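Local coordinates for putative cell surface protein (Streptococcus pyogenes, PDB 4OFQ) that probably serves as a surface adhesin of the antigen I/II family, here represented by its calcium-binding, beta-sandwich C-terminal region, at residues Leu34-Thr38 with Ser154-Lys158; Val193-Phe198 with Val217-Gly223; Leu234-Val240 with Tyr328-Gly334; Asp260-Ser264 with Lys301-Glu307. All blocks are in the same frame, centred on the assembly; numbering follows the deposited sequence.

Interaction 1 of 4, residues Leu34-Thr38 with Ser154-Lys158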
loop_
_atom_site.group_PDB
_atom_site.type_symbol
_atom_site.label_atom_id
_atom_site.label_comp_id
_atom_site.label_asym_id
_atom_site.label_seq_id
_atom_site.Cartn_x
_atom_site.Cartn_y
_atom_site.Cartn_z
ATOM N N LEU A 34 0.287 2.416 -1.098
ATOM C CA LEU A 34 -0.721 3.321 -0.550
ATOM C C LEU A 34 -1.340 2.715 0.719
ATOM O O LEU A 34 -1.232 1.507 0.936
ATOM C CB LEU A 34 -1.799 3.590 -1.619
ATOM C CG LEU A 34 -1.247 4.256 -2.885
ATOM C CD1 LEU A 34 -2.308 4.348 -3.978
ATOM C CD2 LEU A 34 -0.731 5.645 -2.532
ATOM N N PRO A 35 -1.969 3.552 1.572
ATOM C CA PRO A 35 -2.538 3.072 2.839
ATOM C C PRO A 35 -3.498 1.873 2.682
ATOM O O PRO A 35 -3.518 0.946 3.511
ATOM C CB PRO A 35 -3.303 4.291 3.342
ATOM C CG PRO A 35 -2.516 5.457 2.831
ATOM C CD PRO A 35 -2.009 5.026 1.478
ATOM N N ASN A 36 -4.304 1.900 1.629
ATOM C CA ASN A 36 -5.271 0.830 1.403
ATOM C C ASN A 36 -4.751 -0.306 0.517
ATOM O O ASN A 36 -5.530 -1.154 0.089
ATOM C CB ASN A 36 -6.598 1.403 0.855
ATOM C CG ASN A 36 -6.470 1.946 -0.577
ATOM O OD1 ASN A 36 -5.436 1.786 -1.236
ATOM N ND2 ASN A 36 -7.538 2.582 -1.066
ATOM N N SER A 37 -3.450 -0.306 0.216
ATOM C CA SER A 37 -2.850 -1.344 -0.643
ATOM C C SER A 37 -2.934 -2.735 -0.022
ATOM O O SER A 37 -2.875 -2.887 1.199
ATOM C CB SER A 37 -1.372 -1.036 -0.949
ATOM O OG SER A 37 -1.239 0.156 -1.724
ATOM N N THR A 38 -3.081 -3.744 -0.870
ATOM C CA THR A 38 -2.952 -5.131 -0.432
ATOM C C THR A 38 -1.540 -5.519 -0.780
ATOM O O THR A 38 -1.127 -5.331 -1.917
ATOM C CB THR A 38 -3.919 -6.050 -1.197
ATOM O OG1 THR A 38 -5.268 -5.632 -0.947
ATOM C CG2 THR A 38 -3.742 -7.512 -0.755
ATOM N N SER A 154 -1.327 -12.664 1.420
ATOM C CA SER A 154 -1.717 -11.254 1.254
ATOM C C SER A 154 -2.033 -10.600 2.595
ATOM O O SER A 154 -2.815 -11.150 3.376
ATOM C CB SER A 154 -2.939 -11.132 0.331
ATOM O OG SER A 154 -2.623 -11.599 -0.972
ATOM N N PHE A 155 -1.464 -9.413 2.839
ATOM C CA PHE A 155 -1.739 -8.643 4.056
ATOM C C PHE A 155 -2.292 -7.255 3.702
ATOM O O PHE A 155 -1.953 -6.685 2.648
ATOM C CB PHE A 155 -0.454 -8.382 4.854
ATOM C CG PHE A 155 0.185 -9.609 5.464
ATOM C CD1 PHE A 155 -0.252 -10.110 6.693
ATOM C CD2 PHE A 155 1.283 -10.204 4.856
ATOM C CE1 PHE A 155 0.366 -11.207 7.269
ATOM C CE2 PHE A 155 1.910 -11.313 5.432
ATOM C CZ PHE A 155 1.456 -11.801 6.641
ATOM N N LYS A 156 -3.100 -6.703 4.605
ATOM C CA LYS A 156 -3.425 -5.268 4.592
ATOM C C LYS A 156 -2.598 -4.524 5.657
ATOM O O LYS A 156 -2.096 -5.136 6.606
ATOM C CB LYS A 156 -4.900 -5.056 4.919
ATOM C CG LYS A 156 -5.846 -5.980 4.174
ATOM C CD LYS A 156 -6.055 -5.556 2.741
ATOM C CE LYS A 156 -7.055 -6.495 2.058
ATOM N NZ LYS A 156 -7.364 -6.098 0.643
ATOM N N LEU A 157 -2.486 -3.205 5.506
ATOM C CA LEU A 157 -1.825 -2.353 6.503
ATOM C C LEU A 157 -2.786 -1.970 7.644
ATOM O O LEU A 157 -4.003 -1.938 7.457
ATOM C CB LEU A 157 -1.333 -1.068 5.831
ATOM C CG LEU A 157 -0.340 -1.235 4.676
ATOM C CD1 LEU A 157 -0.022 0.108 4.022
ATOM C CD2 LEU A 157 0.928 -1.896 5.199
ATOM N N LYS A 158 -2.237 -1.662 8.819
ATOM C CA LYS A 158 -3.045 -1.123 9.911
ATOM C C LYS A 158 -3.501 0.281 9.538
ATOM O O LYS A 158 -2.721 1.062 9.004
ATOM C CB LYS A 158 -2.249 -1.091 11.220
ATOM C CG LYS A 158 -1.924 -2.490 11.796
ATOM C CD LYS A 158 -1.230 -2.369 13.157
ATOM C CE LYS A 158 -1.233 -3.713 13.879
ATOM N NZ LYS A 158 -0.515 -3.724 15.188
HETATM O O HOH W 1 -3.798 -1.824 3.294
#
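Lys156 reaches across to Thr38 and donates to its hydroxyl, NZ to OG1 at 2.7 Å. The bend at chi2 (-77°) turns the lysine chain so that NZ meets the hydroxyl, the two side chains crossing at a slant, while Thr38 rests its methyl CG2 against Ser154 CB, 3.9 Å away. Further along, Leu157 lays CD1 against the carbonyls of the turn, 3.6 Å from Leu34 O. A single water joins the backbones there: it accepts from Leu157 N (2.9 Å) and donates to Pro35 O. That carbonyl belongs to a type I turn, Leu34-Ser37, closed by Ser37 N to Leu34 O and tightened where Leu34 N donates to Ser37 OG at 2.8 Å. Beyond this shell, Phe155 bonds through its backbone to Leu39, and its ring meets that of Tyr70, a calcium-site residue. Where the turn leads into strand 38-45, which pairs with strand 149-157, water takes up the amide of Leu157, and a lysine ammonium on a threonine hydroxyl supplies the direct polar link.

Interaction 2 of 4, residues Val193-Phe198 with Val217-Gly223; sequences VHKDVF and VTYRLEG
Lys195, with CG anti to the backbone N (chi1 178°) and the rest of its chain extended, carries NZ over one face of the Tyr219 ring, 4.2 Å from the centroid. Its CE comes closer still, 3.5 Å from Tyr219 CD1. The tyrosine's own chi1 of -66° stands the ring beside Val197, whose CG2 meets CE1 at 3.5 Å, and Val217 CG2 lies over the rim of the opposite face. Because NZ is covalently joined to Asn326 CG, an isopeptide bond, it is an amide nitrogen and not a free ammonium; it also hydrogen-bonds Asp241. A Lys-Asn isopeptide with an acidic residue beside it is a known feature of Gram-positive surface-protein domains, and here it ties strand 194-198 to strand 323-332 in the facing sheet.

The strands run antiparallel, with His194-Glu222, Asp196-Arg220 and Phe198-Thr218 as hydrogen-bonded pairs. On the face that carries these residues, away from Lys195 and Tyr219, Arg220 CB sits at the edge of the Phe198 ring, 3.7 Å from CE2, and the arginine then bends to salt-bridge Glu222 OE2 through NH2 at 3.0 Å.

Strand 194-198 is an edge strand of a four-stranded sheet. Strand 216-222 separates it from strand 310-318, where Asp311 also pairs with Arg220, while Tyr219 and Val197 pack on strand 342-345.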
loop_
_atom_site.group_PDB
_atom_site.type_symbol
_atom_site.label_atom_id
_atom_site.label_comp_id
_atom_site.label_asym_id
_atom_site.label_seq_id
_atom_site.Cartn_x
_atom_site.Cartn_y
_atom_site.Cartn_z
ATOM N N VAL A 193 -3.141 16.583 1.272
ATOM C CA VAL A 193 -3.564 17.568 0.277
ATOM C C VAL A 193 -3.867 18.877 0.992
ATOM O O VAL A 193 -4.076 18.893 2.203
ATOM C CB VAL A 193 -4.808 17.111 -0.536
ATOM C CG1 VAL A 193 -4.435 15.935 -1.466
ATOM C CG2 VAL A 193 -5.947 16.734 0.393
ATOM N N HIS A 194 -3.883 19.973 0.245
ATOM C CA HIS A 194 -4.085 21.282 0.850
ATOM C C HIS A 194 -5.121 22.092 0.091
ATOM O O HIS A 194 -5.251 21.982 -1.134
ATOM C CB HIS A 194 -2.759 22.045 0.933
ATOM C CG HIS A 194 -1.711 21.340 1.736
ATOM N ND1 HIS A 194 -0.843 20.424 1.186
ATOM C CD2 HIS A 194 -1.404 21.406 3.054
ATOM C CE1 HIS A 194 -0.041 19.959 2.127
ATOM N NE2 HIS A 194 -0.361 20.540 3.270
ATOM N N LYS A 195 -5.866 22.902 0.829
ATOM C CA LYS A 195 -6.829 23.793 0.217
ATOM C C LYS A 195 -6.448 25.208 0.561
ATOM O O LYS A 195 -6.070 25.480 1.693
ATOM C CB LYS A 195 -8.246 23.520 0.711
ATOM C CG LYS A 195 -9.257 24.484 0.101
ATOM C CD LYS A 195 -10.698 23.979 0.249
ATOM C CE LYS A 195 -11.661 24.896 -0.486
ATOM N NZ LYS A 195 -13.026 24.322 -0.524
ATOM N N ASP A 196 -6.511 26.115 -0.412
ATOM C CA ASP A 196 -6.341 27.519 -0.076
ATOM C C ASP A 196 -7.449 28.323 -0.714
ATOM O O ASP A 196 -8.181 27.827 -1.591
ATOM C CB ASP A 196 -4.959 28.043 -0.475
ATOM C CG ASP A 196 -4.411 29.056 0.533
ATOM O OD1 ASP A 196 -5.216 29.743 1.238
ATOM O OD2 ASP A 196 -3.169 29.155 0.624
ATOM N N VAL A 197 -7.617 29.546 -0.227
ATOM C CA VAL A 197 -8.618 30.448 -0.777
ATOM C C VAL A 197 -7.936 31.774 -1.131
ATOM O O VAL A 197 -7.178 32.333 -0.331
ATOM C CB VAL A 197 -9.829 30.644 0.175
ATOM C CG1 VAL A 197 -9.391 31.184 1.537
ATOM C CG2 VAL A 197 -10.853 31.568 -0.463
ATOM N N PHE A 198 -8.191 32.239 -2.350
ATOM C CA PHE A 198 -7.549 33.428 -2.893
ATOM C C PHE A 198 -8.547 34.428 -3.424
ATOM O O PHE A 198 -9.682 34.078 -3.751
ATOM C CB PHE A 198 -6.664 33.035 -4.074
ATOM C CG PHE A 198 -5.573 32.081 -3.732
ATOM C CD1 PHE A 198 -4.441 32.514 -3.067
ATOM C CD2 PHE A 198 -5.655 30.750 -4.104
ATOM C CE1 PHE A 198 -3.420 31.634 -2.757
ATOM C CE2 PHE A 198 -4.631 29.875 -3.803
ATOM C CZ PHE A 198 -3.512 30.320 -3.125
ATOM N N VAL A 217 -14.268 34.663 -5.350
ATOM C CA VAL A 217 -13.059 34.109 -4.771
ATOM C C VAL A 217 -12.729 32.800 -5.461
ATOM O O VAL A 217 -13.578 32.168 -6.087
ATOM C CB VAL A 217 -13.112 33.896 -3.233
ATOM C CG1 VAL A 217 -13.596 35.161 -2.508
ATOM C CG2 VAL A 217 -13.953 32.678 -2.870
ATOM N N THR A 218 -11.473 32.412 -5.349
ATOM C CA THR A 218 -11.020 31.200 -5.996
ATOM C C THR A 218 -10.483 30.236 -4.970
ATOM O O THR A 218 -9.613 30.591 -4.178
ATOM C CB THR A 218 -9.888 31.519 -6.986
ATOM O OG1 THR A 218 -10.396 32.367 -8.020
ATOM C CG2 THR A 218 -9.351 30.250 -7.590
ATOM N N TYR A 219 -10.975 29.001 -4.996
ATOM C CA TYR A 219 -10.405 27.978 -4.126
ATOM C C TYR A 219 -9.386 27.183 -4.930
ATOM O O TYR A 219 -9.650 26.797 -6.072
ATOM C CB TYR A 219 -11.480 27.034 -3.578
ATOM C CG TYR A 219 -12.458 27.695 -2.634
ATOM C CD1 TYR A 219 -12.037 28.206 -1.419
ATOM C CD2 TYR A 219 -13.812 27.812 -2.966
ATOM C CE1 TYR A 219 -12.937 28.813 -0.545
ATOM C CE2 TYR A 219 -14.707 28.422 -2.111
ATOM C CZ TYR A 219 -14.263 28.924 -0.907
ATOM O OH TYR A 219 -15.151 29.543 -0.056
ATOM N N ARG A 220 -8.220 26.951 -4.339
ATOM C CA ARG A 220 -7.264 26.040 -4.951
ATOM C C ARG A 220 -7.292 24.708 -4.208
ATOM O O ARG A 220 -7.026 24.651 -2.990
ATOM C CB ARG A 220 -5.849 26.594 -4.913
ATOM C CG ARG A 220 -4.861 25.635 -5.561
ATOM C CD ARG A 220 -3.473 26.224 -5.635
ATOM N NE ARG A 220 -2.760 26.121 -4.369
ATOM C CZ ARG A 220 -1.557 25.568 -4.239
ATOM N NH1 ARG A 220 -0.939 25.057 -5.298
ATOM N NH2 ARG A 220 -0.975 25.519 -3.048
ATOM N N LEU A 221 -7.624 23.644 -4.931
ATOM C CA LEU A 221 -7.573 22.308 -4.362
ATOM C C LEU A 221 -6.280 21.665 -4.838
ATOM O O LEU A 221 -6.176 21.266 -5.992
ATOM C CB LEU A 221 -8.788 21.485 -4.806
ATOM C CG LEU A 221 -10.148 22.198 -4.770
ATOM C CD1 LEU A 221 -11.299 21.233 -5.157
ATOM C CD2 LEU A 221 -10.394 22.817 -3.383
ATOM N N GLU A 222 -5.284 21.587 -3.962
ATOM C CA GLU A 222 -3.960 21.109 -4.371
ATOM C C GLU A 222 -3.893 19.589 -4.270
ATOM O O GLU A 222 -3.968 19.035 -3.174
ATOM C CB GLU A 222 -2.864 21.734 -3.495
ATOM C CG GLU A 222 -1.460 21.387 -3.973
ATOM C CD GLU A 222 -0.363 22.011 -3.127
ATOM O OE1 GLU A 222 -0.235 21.634 -1.943
ATOM O OE2 GLU A 222 0.381 22.869 -3.659
ATOM N N GLY A 223 -3.769 18.915 -5.408
ATOM C CA GLY A 223 -3.714 17.455 -5.402
ATOM C C GLY A 223 -2.364 16.917 -4.949
ATOM O O GLY A 223 -1.333 17.580 -5.065
HETATM O O HOH W 2 -1.254 19.356 -1.496
#

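Interaction 3 of 4, residues Leu234-Val240 with Tyr328-Gly334; sequences LTEYKFV and YTLYVNG
Asn333 OD1 is gripped by two backbone amides, Thr235 N at 2.7 Å and Glu236 N at 3.1 Å, both arriving from the same face of the side-chain amide plane. Thr235 OG1 adds a weak third bond, and Asn333 ND2 is taken up by Asp233 O. Glu236 returns the favour: with CG anti to its backbone N (chi1 175°), the extended chain sets OE1 2.7 Å from Gly334 N, which meets it nearly along the C-O axis. Asn333 N closes the set on Glu236 O, so the turn after strand 329-332 is tied to the residues leading into strand 237-240 through both backbone and side chains.

The antiparallel strands beyond carry the apolar part. Leu330 points CD1 squarely at the middle of the Phe239 ring, a CH-pi contact 3.8 Å from the centroid, and its CD2 approaches Tyr237 CZ at 4.0 Å. Phe239 and Tyr328 lie near parallel (planes at 23°) but slid apart, touching mainly where CD2 of Phe239 meets CE2 of Tyr328. On the other face of the sheet, Val240 CG2 rests 3.7 Å from Tyr331 CE1.

The chemistry divides accordingly: the end of the strand pair is fixed by an asparagine and a glutamate that satisfy main-chain amides, while its Phe239-Leu330 face is held by aliphatic-aromatic packing inside the domain, Tyr237 OH finding Trp224 O there.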
loop_
_atom_site.group_PDB
_atom_site.type_symbol
_atom_site.label_atom_id
_atom_site.label_comp_id
_atom_site.label_asym_id
_atom_site.label_seq_id
_atom_site.Cartn_x
_atom_site.Cartn_y
_atom_site.Cartn_z
ATOM N N LEU A 234 -2.371 3.948 -11.706
ATOM C CA LEU A 234 -3.446 4.831 -11.254
ATOM C C LEU A 234 -4.827 4.415 -11.769
ATOM O O LEU A 234 -5.005 4.218 -12.965
ATOM C CB LEU A 234 -3.146 6.269 -11.669
ATOM C CG LEU A 234 -1.973 6.912 -10.922
ATOM C CD1 LEU A 234 -1.588 8.274 -11.516
ATOM C CD2 LEU A 234 -2.323 7.037 -9.442
ATOM N N THR A 235 -5.803 4.276 -10.868
ATOM C CA THR A 235 -7.175 3.961 -11.285
ATOM C C THR A 235 -8.202 5.028 -10.870
ATOM O O THR A 235 -9.320 5.073 -11.397
ATOM C CB THR A 235 -7.629 2.565 -10.813
ATOM O OG1 THR A 235 -7.459 2.446 -9.398
ATOM C CG2 THR A 235 -6.814 1.483 -11.497
ATOM N N GLU A 236 -7.820 5.879 -9.925
ATOM C CA GLU A 236 -8.699 6.966 -9.467
ATOM C C GLU A 236 -7.886 8.158 -8.980
ATOM O O GLU A 236 -6.887 7.984 -8.279
ATOM C CB GLU A 236 -9.595 6.487 -8.328
ATOM C CG GLU A 236 -10.458 7.598 -7.696
ATOM C CD GLU A 236 -11.324 7.100 -6.557
ATOM O OE1 GLU A 236 -10.792 6.431 -5.645
ATOM O OE2 GLU A 236 -12.546 7.374 -6.577
ATOM N N TYR A 237 -8.331 9.359 -9.350
ATOM C CA TYR A 237 -7.739 10.622 -8.890
ATOM C C TYR A 237 -8.877 11.627 -9.055
ATOM O O TYR A 237 -9.136 12.144 -10.153
ATOM C CB TYR A 237 -6.520 11.016 -9.734
ATOM C CG TYR A 237 -5.612 12.097 -9.135
ATOM C CD1 TYR A 237 -5.917 13.462 -9.262
ATOM C CD2 TYR A 237 -4.436 11.754 -8.487
ATOM C CE1 TYR A 237 -5.073 14.457 -8.723
ATOM C CE2 TYR A 237 -3.592 12.729 -7.945
ATOM C CZ TYR A 237 -3.910 14.075 -8.065
ATOM O OH TYR A 237 -3.038 15.015 -7.537
ATOM N N LYS A 238 -9.585 11.861 -7.960
ATOM C CA LYS A 238 -10.848 12.593 -7.992
ATOM C C LYS A 238 -10.916 13.608 -6.862
ATOM O O LYS A 238 -10.635 13.276 -5.705
ATOM C CB LYS A 238 -12.008 11.596 -7.866
ATOM C CG LYS A 238 -13.393 12.242 -7.867
ATOM C CD LYS A 238 -14.490 11.194 -7.980
ATOM C CE LYS A 238 -14.654 10.396 -6.708
ATOM N NZ LYS A 238 -15.872 9.519 -6.808
ATOM N N PHE A 239 -11.294 14.841 -7.203
ATOM C CA PHE A 239 -11.478 15.895 -6.217
ATOM C C PHE A 239 -12.952 15.928 -5.855
ATOM O O PHE A 239 -13.809 15.949 -6.741
ATOM C CB PHE A 239 -11.117 17.262 -6.808
ATOM C CG PHE A 239 -9.694 17.395 -7.280
ATOM C CD1 PHE A 239 -9.292 16.843 -8.487
ATOM C CD2 PHE A 239 -8.774 18.139 -6.552
ATOM C CE1 PHE A 239 -7.992 16.991 -8.947
ATOM C CE2 PHE A 239 -7.476 18.299 -7.007
ATOM C CZ PHE A 239 -7.083 17.716 -8.216
ATOM N N VAL A 240 -13.254 15.958 -4.556
ATOM C CA VAL A 240 -14.631 16.113 -4.098
ATOM C C VAL A 240 -14.738 17.306 -3.132
ATOM O O VAL A 240 -13.974 17.421 -2.168
ATOM C CB VAL A 240 -15.146 14.833 -3.418
ATOM C CG1 VAL A 240 -16.588 15.017 -2.995
ATOM C CG2 VAL A 240 -15.029 13.648 -4.367
ATOM N N TYR A 328 -11.781 20.050 1.060
ATOM C CA TYR A 328 -12.010 19.109 -0.027
ATOM C C TYR A 328 -11.356 17.789 0.286
ATOM O O TYR A 328 -10.508 17.707 1.175
ATOM C CB TYR A 328 -11.542 19.688 -1.369
ATOM C CG TYR A 328 -10.200 19.211 -1.868
ATOM C CD1 TYR A 328 -9.011 19.818 -1.452
ATOM C CD2 TYR A 328 -10.121 18.163 -2.788
ATOM C CE1 TYR A 328 -7.771 19.369 -1.935
ATOM C CE2 TYR A 328 -8.914 17.713 -3.258
ATOM C CZ TYR A 328 -7.742 18.307 -2.844
ATOM O OH TYR A 328 -6.531 17.834 -3.346
ATOM N N THR A 329 -11.774 16.753 -0.432
ATOM C CA THR A 329 -11.208 15.433 -0.243
ATOM C C THR A 329 -10.751 14.932 -1.593
ATOM O O THR A 329 -11.508 14.978 -2.565
ATOM C CB THR A 329 -12.236 14.441 0.342
ATOM O OG1 THR A 329 -12.612 14.855 1.661
ATOM C CG2 THR A 329 -11.618 13.048 0.434
ATOM N N LEU A 330 -9.506 14.474 -1.657
ATOM C CA LEU A 330 -8.986 13.869 -2.870
ATOM C C LEU A 330 -9.062 12.359 -2.677
ATOM O O LEU A 330 -8.772 11.850 -1.598
ATOM C CB LEU A 330 -7.529 14.292 -3.083
ATOM C CG LEU A 330 -6.886 13.809 -4.376
ATOM C CD1 LEU A 330 -7.530 14.504 -5.598
ATOM C CD2 LEU A 330 -5.360 14.009 -4.343
ATOM N N TYR A 331 -9.471 11.646 -3.713
ATOM C CA TYR A 331 -9.477 10.185 -3.669
ATOM C C TYR A 331 -8.410 9.716 -4.636
ATOM O O TYR A 331 -8.503 9.981 -5.825
ATOM C CB TYR A 331 -10.848 9.640 -4.064
ATOM C CG TYR A 331 -11.895 9.876 -2.997
ATOM C CD1 TYR A 331 -12.609 11.065 -2.953
ATOM C CD2 TYR A 331 -12.150 8.919 -2.014
ATOM C CE1 TYR A 331 -13.561 11.296 -1.970
ATOM C CE2 TYR A 331 -13.091 9.143 -1.033
ATOM C CZ TYR A 331 -13.797 10.329 -1.018
ATOM O OH TYR A 331 -14.730 10.564 -0.040
ATOM N N VAL A 332 -7.366 9.071 -4.120
ATOM C CA VAL A 332 -6.325 8.519 -4.985
ATOM C C VAL A 332 -6.358 7.008 -4.842
ATOM O O VAL A 332 -6.049 6.494 -3.766
ATOM C CB VAL A 332 -4.923 9.000 -4.559
ATOM C CG1 VAL A 332 -3.860 8.438 -5.506
ATOM C CG2 VAL A 332 -4.870 10.515 -4.539
ATOM N N ASN A 333 -6.734 6.301 -5.911
ATOM C CA ASN A 333 -6.897 4.851 -5.841
ATOM C C ASN A 333 -7.698 4.415 -4.604
ATOM O O ASN A 333 -7.303 3.523 -3.868
ATOM C CB ASN A 333 -5.537 4.127 -5.920
ATOM C CG ASN A 333 -4.946 4.137 -7.332
ATOM O OD1 ASN A 333 -5.436 4.831 -8.214
ATOM N ND2 ASN A 333 -3.897 3.354 -7.545
ATOM N N GLY A 334 -8.817 5.088 -4.365
ATOM C CA GLY A 334 -9.689 4.721 -3.269
ATOM C C GLY A 334 -9.302 5.243 -1.892
ATOM O O GLY A 334 -10.063 5.056 -0.939
#

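Interaction 4 of 4, residues Asp260-Ser264 with Lys301-Glu307; sequences DITLS and KVVRSSE
Val302 CG2 touches both Ile261 CG2, at 4.0 Å, and Leu263 CD2, at 3.9 Å, and this is the close-packed part of the contact. It joins strand 261-262, half of a short two-stranded antiparallel sheet with 268-269, to the loop after helix 296-299, which folds into a type I turn from Val303 to Ser306. Val303 adds CG1 against Ser264 CA at 3.6 Å. The backbone bonds are looser: Ser264 N to Lys301 O is bent to 119° and weak, and Val303 N to Thr262 O is straight but long at 3.3 Å. Lys301 and Ser264 form an exposed side, and a water at Thr262 OG1 marks solvent at another edge, reaching Ser306 OG as well. Arg304, on the far side of the turn, forms salt bridges to Asp233 and Asp22. The firm polar hold is Ser306 OG, placed anti to its backbone N (chi1 176°): it accepts Thr262 N at 2.9 Å, nearly straight, and donates to a lone pair of Glu307 O.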
loop_
_atom_site.group_PDB
_atom_site.type_symbol
_atom_site.label_atom_id
_atom_site.label_comp_id
_atom_site.label_asym_id
_atom_site.label_seq_id
_atom_site.Cartn_x
_atom_site.Cartn_y
_atom_site.Cartn_z
ATOM N N ASP A 260 5.432 17.406 -14.822
ATOM C CA ASP A 260 5.470 16.813 -16.153
ATOM C C ASP A 260 4.957 15.371 -16.086
ATOM O O ASP A 260 5.402 14.582 -15.247
ATOM C CB ASP A 260 6.891 16.798 -16.725
ATOM C CG ASP A 260 7.420 18.180 -17.058
ATOM O OD1 ASP A 260 6.631 19.142 -17.182
ATOM O OD2 ASP A 260 8.651 18.293 -17.214
ATOM N N ILE A 261 4.029 15.032 -16.975
ATOM C CA ILE A 261 3.394 13.714 -16.991
ATOM C C ILE A 261 3.747 12.971 -18.279
ATOM O O ILE A 261 3.495 13.468 -19.374
ATOM C CB ILE A 261 1.853 13.826 -16.870
ATOM C CG1 ILE A 261 1.470 14.561 -15.582
ATOM C CG2 ILE A 261 1.193 12.439 -16.910
ATOM C CD1 ILE A 261 0.038 15.080 -15.577
ATOM N N THR A 262 4.335 11.785 -18.150
ATOM C CA THR A 262 4.691 10.993 -19.327
ATOM C C THR A 262 3.698 9.855 -19.497
ATOM O O THR A 262 3.382 9.164 -18.532
ATOM C CB THR A 262 6.127 10.433 -19.229
ATOM O OG1 THR A 262 7.056 11.522 -19.158
ATOM C CG2 THR A 262 6.461 9.557 -20.435
ATOM N N LEU A 263 3.193 9.685 -20.719
ATOM C CA LEU A 263 2.209 8.646 -21.010
ATOM C C LEU A 263 2.892 7.449 -21.657
ATOM O O LEU A 263 4.076 7.513 -21.978
ATOM C CB LEU A 263 1.097 9.179 -21.908
ATOM C CG LEU A 263 0.398 10.407 -21.325
ATOM C CD1 LEU A 263 -0.736 10.854 -22.220
ATOM C CD2 LEU A 263 -0.110 10.116 -19.904
ATOM N N SER A 264 2.147 6.359 -21.835
ATOM C CA SER A 264 2.729 5.109 -22.318
ATOM C C SER A 264 3.181 5.200 -23.773
ATOM O O SER A 264 4.072 4.455 -24.199
ATOM C CB SER A 264 1.744 3.951 -22.136
ATOM O OG SER A 264 0.460 4.322 -22.608
ATOM N N LYS A 301 -2.869 5.363 -18.741
ATOM C CA LYS A 301 -1.758 5.603 -19.655
ATOM C C LYS A 301 -0.521 6.223 -18.993
ATOM O O LYS A 301 0.532 6.307 -19.623
ATOM C CB LYS A 301 -2.221 6.476 -20.832
ATOM C CG LYS A 301 -3.300 5.821 -21.693
ATOM C CD LYS A 301 -3.764 6.757 -22.796
ATOM C CE LYS A 301 -4.640 6.030 -23.806
ATOM N NZ LYS A 301 -4.997 6.920 -24.944
ATOM N N VAL A 302 -0.642 6.660 -17.738
ATOM C CA VAL A 302 0.489 7.270 -17.040
ATOM C C VAL A 302 1.465 6.175 -16.607
ATOM O O VAL A 302 1.083 5.247 -15.907
ATOM C CB VAL A 302 0.025 8.111 -15.819
ATOM C CG1 VAL A 302 1.219 8.760 -15.107
ATOM C CG2 VAL A 302 -0.954 9.181 -16.263
ATOM N N VAL A 303 2.721 6.271 -17.030
ATOM C CA VAL A 303 3.692 5.225 -16.703
ATOM C C VAL A 303 4.211 5.325 -15.263
ATOM O O VAL A 303 4.115 6.374 -14.636
ATOM C CB VAL A 303 4.856 5.190 -17.723
ATOM C CG1 VAL A 303 4.321 4.843 -19.100
ATOM C CG2 VAL A 303 5.594 6.521 -17.759
ATOM N N ARG A 304 4.752 4.234 -14.727
ATOM C CA ARG A 304 5.197 4.242 -13.333
ATOM C C ARG A 304 6.442 5.069 -13.096
ATOM O O ARG A 304 6.699 5.506 -11.978
ATOM C CB ARG A 304 5.436 2.824 -12.825
ATOM C CG ARG A 304 4.250 2.272 -12.127
ATOM C CD ARG A 304 4.523 0.907 -11.587
ATOM N NE ARG A 304 3.352 0.075 -11.786
ATOM C CZ ARG A 304 3.253 -1.177 -11.369
ATOM N NH1 ARG A 304 4.260 -1.742 -10.706
ATOM N NH2 ARG A 304 2.140 -1.856 -11.609
ATOM N N SER A 305 7.223 5.285 -14.145
ATOM C CA SER A 305 8.416 6.102 -14.020
ATOM C C SER A 305 8.086 7.592 -14.089
ATOM O O SER A 305 8.994 8.432 -14.097
ATOM C CB SER A 305 9.417 5.742 -15.115
ATOM O OG SER A 305 8.771 5.747 -16.368
ATOM N N SER A 306 6.795 7.917 -14.151
ATOM C CA SER A 306 6.353 9.314 -14.193
ATOM C C SER A 306 5.576 9.717 -12.949
ATOM O O SER A 306 4.745 8.957 -12.449
ATOM C CB SER A 306 5.465 9.574 -15.416
ATOM O OG SER A 306 4.958 10.911 -15.404
ATOM N N GLU A 307 5.842 10.918 -12.454
ATOM C CA GLU A 307 5.000 11.490 -11.401
ATOM C C GLU A 307 3.632 11.835 -11.975
ATOM O O GLU A 307 3.472 11.913 -13.192
ATOM C CB GLU A 307 5.634 12.757 -10.825
ATOM C CG GLU A 307 6.936 12.523 -10.081
ATOM C CD GLU A 307 7.373 13.735 -9.268
ATOM O OE1 GLU A 307 7.221 14.867 -9.767
ATOM O OE2 GLU A 307 7.861 13.550 -8.128
HETATM O O HOH W 3 7.514 12.412 -16.660
#

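In the fold
Interactions 2 and 3 share one beta-sandwich domain, and each turns one face into the interior and the other outward; the two sheets face each other there, so Tyr328 and Phe239 of interaction 3 pack on Leu221 and neighbouring atoms of interaction 2. Both combine regular antiparallel pairing with aromatic packing, but only interaction 2 includes the covalently linked lysine. Interaction 4, about 17 Å from interaction 3 between centres, joins a short hairpin to the loop after helix 296-299 and depends on a serine hydroxyl and a few aliphatic groups. Interaction 1 belongs to the calcium-bearing part of the chain and relies on a bridging water and one lysine-threonine bond, with little apolar packing; it meets interaction 3 where Asn36 ND2 lies 3.0 Å from Asn333 O.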